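Local atomic coordinates of oxidoreductase (Thermotoga maritima, PDB entry 1ZH8), a protein that probably catalyses NADP-dependent interconversion of an alcohol and a carbonyl compound, as a member of the GFO/IDH/MocA oxidoreductase family. Residues Leu35-Asn40 / Gln287-Gln292; Tyr137-Phe142 / Gln292-Asp297. All coordinates share one frame; numbering follows the deposited sequence.

Contact 1. Residues Leu35-Asn40 / Gln287-Gln292; sequences LPALKN and QENSYQ. With NAP (NADP nicotinamide-adenine-dinucleotide phosphate), chain D.
The N-terminal turn of helix 290-303 meets the end of helix 28-39 of the Rossmann fold, with A37 set against Y291 and Q292. The methyl group of A37 does most of the touching. Its CB lies 3.6 Å from the backbone N of Q292 and 3.9 Å from CB of Y291. A side chain this small lets the two backbones come close, with CA atoms of A37 and Q292 4.6 Å apart. N289 is the N-cap of the helix. Its OD1 accepts from the N of Q292 at 2.7 Å, with the donor above the carbonyl plane. With chi1 at 179°, CG of N289 stands beside its own carbonyl carbon, which brings OD1 to the N of Q292. Nearer the surface, ND2 of N40 gives a weak, fairly straight hydrogen bond of 3.3 Å to OE1 of Q292. The two amide planes are nearly perpendicular, 84° apart. The ring of Y291 leads away from helix 28-39 toward the cofactor, whose carboxamide lies at the ring edge. The modelled 2.5 Å between OH of Y291 and O7N of NADP is too short to be taken at face value, though a hydrogen bond is likely. S290 OG sits over one face of this ring, near the rim. L38 packs on strands 19-24 and 45-51, and L35 touches helix 55-65; helix 290-303 lies beside helix 28-39 over the same sheet.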
ATOM      1  N   LEU A  35      17.255 -31.810   0.132  1.00 33.95           N
ATOM      2  CA  LEU A  35      18.233 -32.770   0.595  1.00 35.39           C
ATOM      3  C   LEU A  35      18.857 -32.398   1.949  1.00 34.91           C
ATOM      4  O   LEU A  35      18.909 -33.238   2.838  1.00 37.06           O
ATOM      5  CB  LEU A  35      19.309 -33.011  -0.451  1.00 35.97           C
ATOM      6  CG  LEU A  35      20.279 -34.146  -0.132  1.00 37.85           C
ATOM      7  CD1 LEU A  35      19.571 -35.505  -0.170  1.00 37.73           C
ATOM      8  CD2 LEU A  35      21.412 -34.097  -1.133  1.00 37.18           C
ATOM      9  N   PRO A  36      19.307 -31.149   2.129  1.00 34.56           N
ATOM     10  CA  PRO A  36      19.928 -30.862   3.434  1.00 34.77           C
ATOM     11  C   PRO A  36      18.936 -31.033   4.607  1.00 34.87           C
ATOM     12  O   PRO A  36      19.315 -31.478   5.687  1.00 37.93           O
ATOM     13  CB  PRO A  36      20.382 -29.392   3.317  1.00 32.28           C
ATOM     14  CG  PRO A  36      20.344 -29.076   1.876  1.00 36.55           C
ATOM     15  CD  PRO A  36      19.285 -29.964   1.257  1.00 35.76           C
ATOM     16  N   ALA A  37      17.678 -30.690   4.390  1.00 33.91           N
ATOM     17  CA  ALA A  37      16.661 -30.921   5.394  1.00 33.84           C
ATOM     18  C   ALA A  37      16.467 -32.422   5.625  1.00 34.43           C
ATOM     19  O   ALA A  37      16.466 -32.888   6.767  1.00 35.50           O
ATOM     20  CB  ALA A  37      15.375 -30.254   4.993  1.00 31.41           C
ATOM     21  N   LEU A  38      16.340 -33.176   4.534  1.00 35.48           N
ATOM     22  CA  LEU A  38      16.198 -34.632   4.586  1.00 33.94           C
ATOM     23  C   LEU A  38      17.347 -35.327   5.270  1.00 34.92           C
ATOM     24  O   LEU A  38      17.141 -36.301   5.997  1.00 34.98           O
ATOM     25  CB  LEU A  38      16.012 -35.191   3.189  1.00 33.81           C
ATOM     26  CG  LEU A  38      14.571 -35.055   2.704  1.00 35.99           C
ATOM     27  CD1 LEU A  38      14.474 -35.481   1.221  1.00 31.15           C
ATOM     28  CD2 LEU A  38      13.561 -35.838   3.635  1.00 28.74           C
ATOM     29  N   LYS A  39      18.557 -34.814   5.045  1.00 36.68           N
ATOM     30  CA  LYS A  39      19.765 -35.359   5.650  1.00 37.02           C
ATOM     31  C   LYS A  39      19.716 -35.208   7.162  1.00 37.84           C
ATOM     32  O   LYS A  39      20.369 -35.956   7.891  1.00 38.70           O
ATOM     33  CB  LYS A  39      21.005 -34.643   5.113  1.00 38.56           C
ATOM     34  CG  LYS A  39      21.553 -35.158   3.782  1.00 40.24           C
ATOM     35  CD  LYS A  39      22.852 -34.401   3.430  1.00 43.26           C
ATOM     36  CE  LYS A  39      23.409 -34.796   2.052  1.00 46.00           C
ATOM     37  NZ  LYS A  39      23.485 -36.279   1.847  1.00 42.20           N
ATOM     38  N   ASN A  40      18.946 -34.232   7.638  1.00 38.17           N
ATOM     39  CA  ASN A  40      18.792 -34.034   9.076  1.00 37.26           C
ATOM     40  C   ASN A  40      17.660 -34.863   9.663  1.00 36.46           C
ATOM     41  O   ASN A  40      17.462 -34.880  10.871  1.00 35.04           O
ATOM     42  CB  ASN A  40      18.605 -32.551   9.387  1.00 38.09           C
ATOM     43  CG  ASN A  40      19.904 -31.774   9.287  1.00 39.62           C
ATOM     44  OD1 ASN A  40      20.987 -32.354   9.149  1.00 45.24           O
ATOM     45  ND2 ASN A  40      19.807 -30.459   9.358  1.00 38.94           N
ATOM     46  N   GLN A 287      16.067 -19.343  15.234  1.00 44.50           N
ATOM     47  CA  GLN A 287      16.033 -19.777  13.843  1.00 45.56           C
ATOM     48  C   GLN A 287      15.732 -21.264  13.658  1.00 44.50           C
ATOM     49  O   GLN A 287      16.086 -22.078  14.506  1.00 44.14           O
ATOM     50  CB  GLN A 287      17.325 -19.372  13.124  1.00 46.08           C
ATOM     51  CG  GLN A 287      17.336 -17.892  12.738  1.00 51.34           C
ATOM     52  CD  GLN A 287      15.989 -17.413  12.172  1.00 56.22           C
ATOM     53  OE1 GLN A 287      15.459 -17.971  11.194  1.00 57.96           O
ATOM     54  NE2 GLN A 287      15.431 -16.384  12.796  1.00 54.13           N
ATOM     55  N   GLU A 288      15.060 -21.597  12.553  1.00 42.99           N
ATOM     56  CA  GLU A 288      14.704 -22.985  12.237  1.00 41.65           C
ATOM     57  C   GLU A 288      14.690 -23.249  10.744  1.00 37.77           C
ATOM     58  O   GLU A 288      14.528 -22.342   9.947  1.00 35.75           O
ATOM     59  CB  GLU A 288      13.327 -23.318  12.793  1.00 43.68           C
ATOM     60  CG  GLU A 288      13.227 -23.259  14.286  1.00 51.62           C
ATOM     61  CD  GLU A 288      12.069 -24.062  14.795  1.00 63.22           C
ATOM     62  OE1 GLU A 288      12.097 -25.308  14.641  1.00 66.56           O
ATOM     63  OE2 GLU A 288      11.137 -23.443  15.348  1.00 70.36           O
ATOM     64  N   ASN A 289      14.853 -24.503  10.360  1.00 36.57           N
ATOM     65  CA  ASN A 289      14.780 -24.860   8.958  1.00 35.36           C
ATOM     66  C   ASN A 289      13.328 -25.232   8.685  1.00 36.08           C
ATOM     67  O   ASN A 289      12.839 -26.220   9.225  1.00 38.40           O
ATOM     68  CB  ASN A 289      15.750 -26.014   8.636  1.00 33.74           C
ATOM     69  CG  ASN A 289      15.698 -26.437   7.173  1.00 37.52           C
ATOM     70  OD1 ASN A 289      14.618 -26.551   6.574  1.00 39.17           O
ATOM     71  ND2 ASN A 289      16.862 -26.672   6.590  1.00 31.11           N
ATOM     72  N   SER A 290      12.636 -24.432   7.875  1.00 35.05           N
ATOM     73  CA  SER A 290      11.225 -24.664   7.592  1.00 35.92           C
ATOM     74  C   SER A 290      10.972 -25.872   6.688  1.00 36.24           C
ATOM     75  O   SER A 290       9.931 -26.523   6.806  1.00 36.45           O
ATOM     76  CB  SER A 290      10.574 -23.408   6.987  1.00 39.51           C
ATOM     77  OG  SER A 290      11.252 -22.981   5.814  1.00 39.55           O
ATOM     78  N   TYR A 291      11.912 -26.165   5.785  1.00 34.04           N
ATOM     79  CA  TYR A 291      11.835 -27.366   4.949  1.00 35.13           C
ATOM     80  C   TYR A 291      11.924 -28.610   5.817  1.00 35.73           C
ATOM     81  O   TYR A 291      11.194 -29.577   5.617  1.00 36.63           O
ATOM     82  CB  TYR A 291      12.953 -27.368   3.900  1.00 34.50           C
ATOM     83  CG  TYR A 291      12.950 -26.114   3.072  1.00 33.00           C
ATOM     84  CD1 TYR A 291      12.031 -25.956   2.030  1.00 25.12           C
ATOM     85  CD2 TYR A 291      13.828 -25.057   3.360  1.00 33.16           C
ATOM     86  CE1 TYR A 291      11.995 -24.790   1.279  1.00 34.86           C
ATOM     87  CE2 TYR A 291      13.805 -23.877   2.606  1.00 29.94           C
ATOM     88  CZ  TYR A 291      12.883 -23.762   1.571  1.00 36.07           C
ATOM     89  OH  TYR A 291      12.850 -22.634   0.802  1.00 37.97           O
ATOM     90  N   GLN A 292      12.811 -28.571   6.800  1.00 34.90           N
ATOM     91  CA  GLN A 292      12.946 -29.678   7.718  1.00 35.23           C
ATOM     92  C   GLN A 292      11.645 -29.822   8.488  1.00 35.80           C
ATOM     93  O   GLN A 292      11.140 -30.930   8.672  1.00 36.51           O
ATOM     94  CB  GLN A 292      14.100 -29.413   8.671  1.00 33.97           C
ATOM     95  CG  GLN A 292      14.416 -30.555   9.584  1.00 33.36           C
ATOM     96  CD  GLN A 292      15.614 -30.254  10.450  1.00 40.06           C
ATOM     97  OE1 GLN A 292      16.633 -29.734   9.975  1.00 40.25           O
ATOM     98  NE2 GLN A 292      15.499 -30.564  11.736  1.00 34.51           N
TER
HETATM   99  PA  NAP D 400      14.411 -26.547 -11.392  1.00 28.47           P
HETATM  100  O1A NAP D 400      15.806 -26.305 -10.941  1.00 32.37           O
HETATM  101  O2A NAP D 400      14.199 -26.274 -12.823  1.00 26.84           O
HETATM  102  O5B NAP D 400      14.000 -28.039 -10.971  1.00 30.12           O
HETATM  103  C5B NAP D 400      13.082 -28.771 -11.749  1.00 31.72           C
HETATM  104  C4B NAP D 400      13.634 -30.173 -11.923  1.00 31.67           C
HETATM  105  O4B NAP D 400      12.651 -31.019 -12.505  1.00 31.92           O
HETATM  106  C3B NAP D 400      14.835 -30.200 -12.861  1.00 29.91           C
HETATM  107  O3B NAP D 400      15.684 -31.181 -12.341  1.00 30.83           O
HETATM  108  C2B NAP D 400      14.194 -30.665 -14.158  1.00 33.34           C
HETATM  109  O2B NAP D 400      14.930 -31.186 -15.260  1.00 39.31           O
HETATM  110  C1B NAP D 400      13.224 -31.692 -13.616  1.00 30.87           C
HETATM  111  N9A NAP D 400      12.209 -32.033 -14.609  1.00 30.92           N
HETATM  112  C8A NAP D 400      11.669 -31.225 -15.584  1.00 28.15           C
HETATM  113  N7A NAP D 400      10.753 -31.947 -16.267  1.00 29.54           N
HETATM  114  C5A NAP D 400      10.713 -33.200 -15.742  1.00 33.50           C
HETATM  115  C6A NAP D 400       9.976 -34.337 -16.047  1.00 31.39           C
HETATM  116  N6A NAP D 400       9.111 -34.334 -17.047  1.00 35.32           N
HETATM  117  N1A NAP D 400      10.139 -35.481 -15.309  1.00 33.09           N
HETATM  118  C2A NAP D 400      11.050 -35.503 -14.281  1.00 36.41           C
HETATM  119  N3A NAP D 400      11.789 -34.388 -13.979  1.00 28.65           N
HETATM  120  C4A NAP D 400      11.619 -33.259 -14.696  1.00 32.47           C
HETATM  121  O3  NAP D 400      13.431 -25.600 -10.558  1.00 25.47           O
HETATM  122  PN  NAP D 400      13.345 -25.575  -8.953  1.00 27.99           P
HETATM  123  O1N NAP D 400      14.049 -26.711  -8.277  1.00 25.81           O
HETATM  124  O2N NAP D 400      13.641 -24.175  -8.683  1.00 28.02           O
HETATM  125  O5D NAP D 400      11.779 -25.783  -8.639  1.00 30.35           O
HETATM  126  C5D NAP D 400      11.134 -27.044  -8.602  1.00 26.73           C
HETATM  127  C4D NAP D 400       9.915 -26.947  -7.688  1.00 27.06           C
HETATM  128  O4D NAP D 400      10.340 -26.506  -6.404  1.00 34.85           O
HETATM  129  C3D NAP D 400       8.919 -25.903  -8.202  1.00 26.91           C
HETATM  130  O3D NAP D 400       7.594 -26.357  -8.050  1.00 31.49           O
HETATM  131  C2D NAP D 400       9.136 -24.692  -7.328  1.00 28.93           C
HETATM  132  O2D NAP D 400       7.964 -23.922  -7.160  1.00 30.92           O
HETATM  133  C1D NAP D 400       9.623 -25.332  -6.036  1.00 31.93           C
HETATM  134  N1N NAP D 400      10.461 -24.405  -5.280  1.00 29.96           N
HETATM  135  C2N NAP D 400      10.075 -24.081  -4.011  1.00 29.38           C
HETATM  136  C3N NAP D 400      10.830 -23.190  -3.242  1.00 33.96           C
HETATM  137  C7N NAP D 400      10.535 -23.006  -1.774  1.00 35.45           C
HETATM  138  O7N NAP D 400      11.325 -22.065  -1.087  1.00 31.58           O
HETATM  139  N7N NAP D 400       9.571 -23.711  -1.151  1.00 28.13           N
HETATM  140  C4N NAP D 400      11.997 -22.637  -3.788  1.00 31.76           C
HETATM  141  C5N NAP D 400      12.394 -22.986  -5.085  1.00 35.40           C
HETATM  142  C6N NAP D 400      11.612 -23.876  -5.828  1.00 36.13           C
HETATM  143  P2B NAP D 400      16.423 -31.771 -15.397  1.00 37.42           P
HETATM  144  O1X NAP D 400      16.479 -33.239 -15.032  1.00 37.87           O
HETATM  145  O2X NAP D 400      17.388 -31.028 -14.500  1.00 37.32           O
HETATM  146  O3X NAP D 400      16.762 -31.569 -16.858  1.00 38.21           O

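Contact 2. Residues Tyr137-Phe142 / Gln292-Asp297; sequences YIAENF and QKEFED. With NAP (NADP nicotinamide-adenine-dinucleotide phosphate), chain D.
OD2 of D297 accepts a 2.7 Å hydrogen bond from OH of Y137 on its anti lone pair, away from OD1. The carboxylate oxygen lies at the ring edge, and the ring and carboxylate planes are 68° apart. Y137 reaches helix 290-303 because its CG is anti to the backbone N (chi1 -168°). The other oxygen of D297, OD1, forms a salt bridge with K306, so the buried carboxylate has a partner on each oxygen. A phenylalanine in place of Y137 would probably leave OD2 of D297 without this donor and weaken the tie between strand and helix. The side chain of E294, extended beyond CG, points its carboxylate at the chain leaving the strand. Its OE1 packs against the inverse gamma turn centred on A139, 3.1 Å from the C of A139; the nearby N of N141 is badly angled for a hydrogen bond. Beyond that turn, OD1 of N141 accepts from N7N of the NADP carboxamide at 2.9 Å, while its ND2 probably bonds to S290. Strand 137-139, at the edge of the Rossmann-fold sheet, runs antiparallel to helix segment 292-297 (174°). The helix covers the sheet here, with F295 on I110 of strand 108-112.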
ATOM      1  N   TYR A 137       0.392 -33.693   0.213  1.00 35.10           N
ATOM      2  CA  TYR A 137       0.923 -32.655   1.051  1.00 33.19           C
ATOM      3  C   TYR A 137       1.590 -31.622   0.149  1.00 34.64           C
ATOM      4  O   TYR A 137       2.572 -31.945  -0.509  1.00 34.87           O
ATOM      5  CB  TYR A 137       1.922 -33.273   2.019  1.00 31.78           C
ATOM      6  CG  TYR A 137       2.341 -32.350   3.132  1.00 34.40           C
ATOM      7  CD1 TYR A 137       3.188 -31.259   2.887  1.00 34.21           C
ATOM      8  CD2 TYR A 137       1.908 -32.568   4.430  1.00 36.17           C
ATOM      9  CE1 TYR A 137       3.578 -30.401   3.914  1.00 32.84           C
ATOM     10  CE2 TYR A 137       2.302 -31.727   5.464  1.00 36.75           C
ATOM     11  CZ  TYR A 137       3.135 -30.649   5.193  1.00 36.36           C
ATOM     12  OH  TYR A 137       3.508 -29.819   6.213  1.00 38.70           O
ATOM     13  N   ILE A 138       1.041 -30.400   0.083  1.00 34.68           N
ATOM     14  CA  ILE A 138       1.679 -29.321  -0.681  1.00 35.26           C
ATOM     15  C   ILE A 138       2.582 -28.552   0.256  1.00 36.71           C
ATOM     16  O   ILE A 138       2.122 -27.995   1.268  1.00 37.06           O
ATOM     17  CB  ILE A 138       0.705 -28.314  -1.317  1.00 34.78           C
ATOM     18  CG1 ILE A 138      -0.429 -29.022  -2.065  1.00 36.25           C
ATOM     19  CG2 ILE A 138       1.498 -27.368  -2.264  1.00 31.54           C
ATOM     20  CD1 ILE A 138       0.035 -30.020  -3.190  1.00 25.87           C
ATOM     21  N   ALA A 139       3.860 -28.532  -0.098  1.00 36.35           N
ATOM     22  CA  ALA A 139       4.925 -28.135   0.814  1.00 37.38           C
ATOM     23  C   ALA A 139       5.101 -26.622   0.779  1.00 38.80           C
ATOM     24  O   ALA A 139       5.961 -26.071   0.042  1.00 40.62           O
ATOM     25  CB  ALA A 139       6.244 -28.870   0.451  1.00 36.01           C
ATOM     26  N   GLU A 140       4.263 -25.955   1.557  1.00 37.09           N
ATOM     27  CA  GLU A 140       4.293 -24.520   1.639  1.00 35.60           C
ATOM     28  C   GLU A 140       5.073 -24.219   2.879  1.00 36.10           C
ATOM     29  O   GLU A 140       4.530 -24.234   3.992  1.00 40.02           O
ATOM     30  CB  GLU A 140       2.874 -23.957   1.710  1.00 34.17           C
ATOM     31  CG  GLU A 140       2.822 -22.463   1.995  1.00 38.81           C
ATOM     32  CD  GLU A 140       3.832 -21.674   1.168  1.00 45.61           C
ATOM     33  OE1 GLU A 140       3.560 -21.430  -0.027  1.00 33.57           O
ATOM     34  OE2 GLU A 140       4.905 -21.319   1.716  1.00 37.86           O
ATOM     35  N   ASN A 141       6.366 -23.992   2.708  1.00 34.09           N
ATOM     36  CA  ASN A 141       7.240 -23.897   3.878  1.00 34.50           C
ATOM     37  C   ASN A 141       6.995 -22.641   4.738  1.00 34.61           C
ATOM     38  O   ASN A 141       7.241 -22.663   5.941  1.00 37.53           O
ATOM     39  CB  ASN A 141       8.708 -24.035   3.486  1.00 33.34           C
ATOM     40  CG  ASN A 141       9.144 -22.938   2.563  1.00 33.87           C
ATOM     41  OD1 ASN A 141       8.658 -22.829   1.433  1.00 35.79           O
ATOM     42  ND2 ASN A 141      10.011 -22.089   3.046  1.00 25.00           N
ATOM     43  N   PHE A 142       6.468 -21.571   4.152  1.00 34.13           N
ATOM     44  CA  PHE A 142       6.097 -20.374   4.945  1.00 34.59           C
ATOM     45  C   PHE A 142       5.087 -20.655   6.070  1.00 37.16           C
ATOM     46  O   PHE A 142       5.010 -19.894   7.026  1.00 40.52           O
ATOM     47  CB  PHE A 142       5.608 -19.215   4.051  1.00 33.18           C
ATOM     48  CG  PHE A 142       6.725 -18.337   3.497  1.00 30.42           C
ATOM     49  CD1 PHE A 142       7.892 -18.899   2.961  1.00 30.54           C
ATOM     50  CD2 PHE A 142       6.598 -16.940   3.513  1.00 34.81           C
ATOM     51  CE1 PHE A 142       8.938 -18.079   2.453  1.00 34.89           C
ATOM     52  CE2 PHE A 142       7.632 -16.102   3.019  1.00 32.83           C
ATOM     53  CZ  PHE A 142       8.805 -16.680   2.481  1.00 33.26           C
ATOM     54  N   GLN A 292      12.811 -28.571   6.800  1.00 34.90           N
ATOM     55  CA  GLN A 292      12.946 -29.678   7.718  1.00 35.23           C
ATOM     56  C   GLN A 292      11.645 -29.822   8.488  1.00 35.80           C
ATOM     57  O   GLN A 292      11.140 -30.930   8.672  1.00 36.51           O
ATOM     58  CB  GLN A 292      14.100 -29.413   8.671  1.00 33.97           C
ATOM     59  CG  GLN A 292      14.416 -30.555   9.584  1.00 33.36           C
ATOM     60  CD  GLN A 292      15.614 -30.254  10.450  1.00 40.06           C
ATOM     61  OE1 GLN A 292      16.633 -29.734   9.975  1.00 40.25           O
ATOM     62  NE2 GLN A 292      15.499 -30.564  11.736  1.00 34.51           N
ATOM     63  N   LYS A 293      11.107 -28.685   8.915  1.00 35.49           N
ATOM     64  CA  LYS A 293       9.901 -28.662   9.708  1.00 37.59           C
ATOM     65  C   LYS A 293       8.703 -29.220   8.936  1.00 37.46           C
ATOM     66  O   LYS A 293       7.878 -29.948   9.501  1.00 37.67           O
ATOM     67  CB  LYS A 293       9.639 -27.256  10.236  1.00 38.01           C
ATOM     68  CG  LYS A 293      10.305 -27.011  11.565  1.00 41.03           C
ATOM     69  CD  LYS A 293       9.786 -25.727  12.174  1.00 60.89           C
ATOM     70  CE  LYS A 293       8.562 -25.959  13.064  1.00 66.38           C
ATOM     71  NZ  LYS A 293       7.893 -24.662  13.443  1.00 69.20           N
ATOM     72  N   GLU A 294       8.625 -28.911   7.647  1.00 36.93           N
ATOM     73  CA  GLU A 294       7.533 -29.428   6.853  1.00 38.06           C
ATOM     74  C   GLU A 294       7.662 -30.940   6.603  1.00 37.45           C
ATOM     75  O   GLU A 294       6.646 -31.639   6.517  1.00 36.81           O
ATOM     76  CB  GLU A 294       7.304 -28.617   5.559  1.00 38.78           C
ATOM     77  CG  GLU A 294       8.371 -28.751   4.500  1.00 40.02           C
ATOM     78  CD  GLU A 294       8.138 -27.854   3.298  1.00 43.60           C
ATOM     79  OE1 GLU A 294       7.037 -27.270   3.173  1.00 39.16           O
ATOM     80  OE2 GLU A 294       9.067 -27.735   2.467  1.00 44.14           O
ATOM     81  N   PHE A 295       8.888 -31.453   6.507  1.00 37.46           N
ATOM     82  CA  PHE A 295       9.077 -32.897   6.300  1.00 38.00           C
ATOM     83  C   PHE A 295       8.711 -33.684   7.561  1.00 39.40           C
ATOM     84  O   PHE A 295       8.124 -34.766   7.491  1.00 40.73           O
ATOM     85  CB  PHE A 295      10.491 -33.231   5.819  1.00 37.57           C
ATOM     86  CG  PHE A 295      10.654 -33.171   4.316  1.00 37.08           C
ATOM     87  CD1 PHE A 295      10.143 -34.176   3.505  1.00 36.98           C
ATOM     88  CD2 PHE A 295      11.338 -32.113   3.716  1.00 42.60           C
ATOM     89  CE1 PHE A 295      10.282 -34.122   2.106  1.00 39.70           C
ATOM     90  CE2 PHE A 295      11.492 -32.045   2.329  1.00 46.15           C
ATOM     91  CZ  PHE A 295      10.959 -33.062   1.518  1.00 40.79           C
ATOM     92  N   GLU A 296       9.029 -33.108   8.710  1.00 39.25           N
ATOM     93  CA  GLU A 296       8.618 -33.658   9.977  1.00 40.13           C
ATOM     94  C   GLU A 296       7.094 -33.749  10.015  1.00 38.39           C
ATOM     95  O   GLU A 296       6.545 -34.779  10.414  1.00 39.01           O
ATOM     96  CB  GLU A 296       9.146 -32.793  11.135  1.00 40.49           C
ATOM     97  CG  GLU A 296      10.658 -32.895  11.359  1.00 47.88           C
ATOM     98  CD  GLU A 296      11.216 -31.963  12.468  1.00 56.36           C
ATOM     99  OE1 GLU A 296      10.438 -31.253  13.150  1.00 56.14           O
ATOM    100  OE2 GLU A 296      12.458 -31.949  12.657  1.00 56.95           O
ATOM    101  N   ASP A 297       6.428 -32.683   9.577  1.00 35.62           N
ATOM    102  CA  ASP A 297       4.975 -32.593   9.670  1.00 35.79           C
ATOM    103  C   ASP A 297       4.319 -33.636   8.754  1.00 35.25           C
ATOM    104  O   ASP A 297       3.383 -34.346   9.154  1.00 32.96           O
ATOM    105  CB  ASP A 297       4.514 -31.161   9.347  1.00 36.32           C
ATOM    106  CG  ASP A 297       3.013 -30.967   9.507  1.00 31.90           C
ATOM    107  OD1 ASP A 297       2.478 -31.157  10.612  1.00 43.04           O
ATOM    108  OD2 ASP A 297       2.366 -30.590   8.523  1.00 41.11           O
TER
HETATM  109  PA  NAP D 400      14.411 -26.547 -11.392  1.00 28.47           P
HETATM  110  O1A NAP D 400      15.806 -26.305 -10.941  1.00 32.37           O
HETATM  111  O2A NAP D 400      14.199 -26.274 -12.823  1.00 26.84           O
HETATM  112  O5B NAP D 400      14.000 -28.039 -10.971  1.00 30.12           O
HETATM  113  C5B NAP D 400      13.082 -28.771 -11.749  1.00 31.72           C
HETATM  114  C4B NAP D 400      13.634 -30.173 -11.923  1.00 31.67           C
HETATM  115  O4B NAP D 400      12.651 -31.019 -12.505  1.00 31.92           O
HETATM  116  C3B NAP D 400      14.835 -30.200 -12.861  1.00 29.91           C
HETATM  117  O3B NAP D 400      15.684 -31.181 -12.341  1.00 30.83           O
HETATM  118  C2B NAP D 400      14.194 -30.665 -14.158  1.00 33.34           C
HETATM  119  O2B NAP D 400      14.930 -31.186 -15.260  1.00 39.31           O
HETATM  120  C1B NAP D 400      13.224 -31.692 -13.616  1.00 30.87           C
HETATM  121  N9A NAP D 400      12.209 -32.033 -14.609  1.00 30.92           N
HETATM  122  C8A NAP D 400      11.669 -31.225 -15.584  1.00 28.15           C
HETATM  123  N7A NAP D 400      10.753 -31.947 -16.267  1.00 29.54           N
HETATM  124  C5A NAP D 400      10.713 -33.200 -15.742  1.00 33.50           C
HETATM  125  C6A NAP D 400       9.976 -34.337 -16.047  1.00 31.39           C
HETATM  126  N6A NAP D 400       9.111 -34.334 -17.047  1.00 35.32           N
HETATM  127  N1A NAP D 400      10.139 -35.481 -15.309  1.00 33.09           N
HETATM  128  C2A NAP D 400      11.050 -35.503 -14.281  1.00 36.41           C
HETATM  129  N3A NAP D 400      11.789 -34.388 -13.979  1.00 28.65           N
HETATM  130  C4A NAP D 400      11.619 -33.259 -14.696  1.00 32.47           C
HETATM  131  O3  NAP D 400      13.431 -25.600 -10.558  1.00 25.47           O
HETATM  132  PN  NAP D 400      13.345 -25.575  -8.953  1.00 27.99           P
HETATM  133  O1N NAP D 400      14.049 -26.711  -8.277  1.00 25.81           O
HETATM  134  O2N NAP D 400      13.641 -24.175  -8.683  1.00 28.02           O
HETATM  135  O5D NAP D 400      11.779 -25.783  -8.639  1.00 30.35           O
HETATM  136  C5D NAP D 400      11.134 -27.044  -8.602  1.00 26.73           C
HETATM  137  C4D NAP D 400       9.915 -26.947  -7.688  1.00 27.06           C
HETATM  138  O4D NAP D 400      10.340 -26.506  -6.404  1.00 34.85           O
HETATM  139  C3D NAP D 400       8.919 -25.903  -8.202  1.00 26.91           C
HETATM  140  O3D NAP D 400       7.594 -26.357  -8.050  1.00 31.49           O
HETATM  141  C2D NAP D 400       9.136 -24.692  -7.328  1.00 28.93           C
HETATM  142  O2D NAP D 400       7.964 -23.922  -7.160  1.00 30.92           O
HETATM  143  C1D NAP D 400       9.623 -25.332  -6.036  1.00 31.93           C
HETATM  144  N1N NAP D 400      10.461 -24.405  -5.280  1.00 29.96           N
HETATM  145  C2N NAP D 400      10.075 -24.081  -4.011  1.00 29.38           C
HETATM  146  C3N NAP D 400      10.830 -23.190  -3.242  1.00 33.96           C
HETATM  147  C7N NAP D 400      10.535 -23.006  -1.774  1.00 35.45           C
HETATM  148  O7N NAP D 400      11.325 -22.065  -1.087  1.00 31.58           O
HETATM  149  N7N NAP D 400       9.571 -23.711  -1.151  1.00 28.13           N
HETATM  150  C4N NAP D 400      11.997 -22.637  -3.788  1.00 31.76           C
HETATM  151  C5N NAP D 400      12.394 -22.986  -5.085  1.00 35.40           C
HETATM  152  C6N NAP D 400      11.612 -23.876  -5.828  1.00 36.13           C
HETATM  153  P2B NAP D 400      16.423 -31.771 -15.397  1.00 37.42           P
HETATM  154  O1X NAP D 400      16.479 -33.239 -15.032  1.00 37.87           O
HETATM  155  O2X NAP D 400      17.388 -31.028 -14.500  1.00 37.32           O
HETATM  156  O3X NAP D 400      16.762 -31.569 -16.858  1.00 38.21           O

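In the fold
Contacts 1 and 2 lie about 10 Å apart, between centres, and share helix 290-303 and its residue Q292. Along the chain the order is 35-40, 137-142, 287-292, 292-297, so the two contacts cross. Helix 290-303 follows the strands of the large mixed sheet and returns to the Rossmann fold. Its first turn meets helix 28-39, and its next turns meet edge strand 136-139. The contacts also touch directly: CD2 of L38 packs 3.8 Å from CD1 of F295. Both contacts reach the carboxamide end of NADP. This probably helps to position the nicotinamide end of the cofactor.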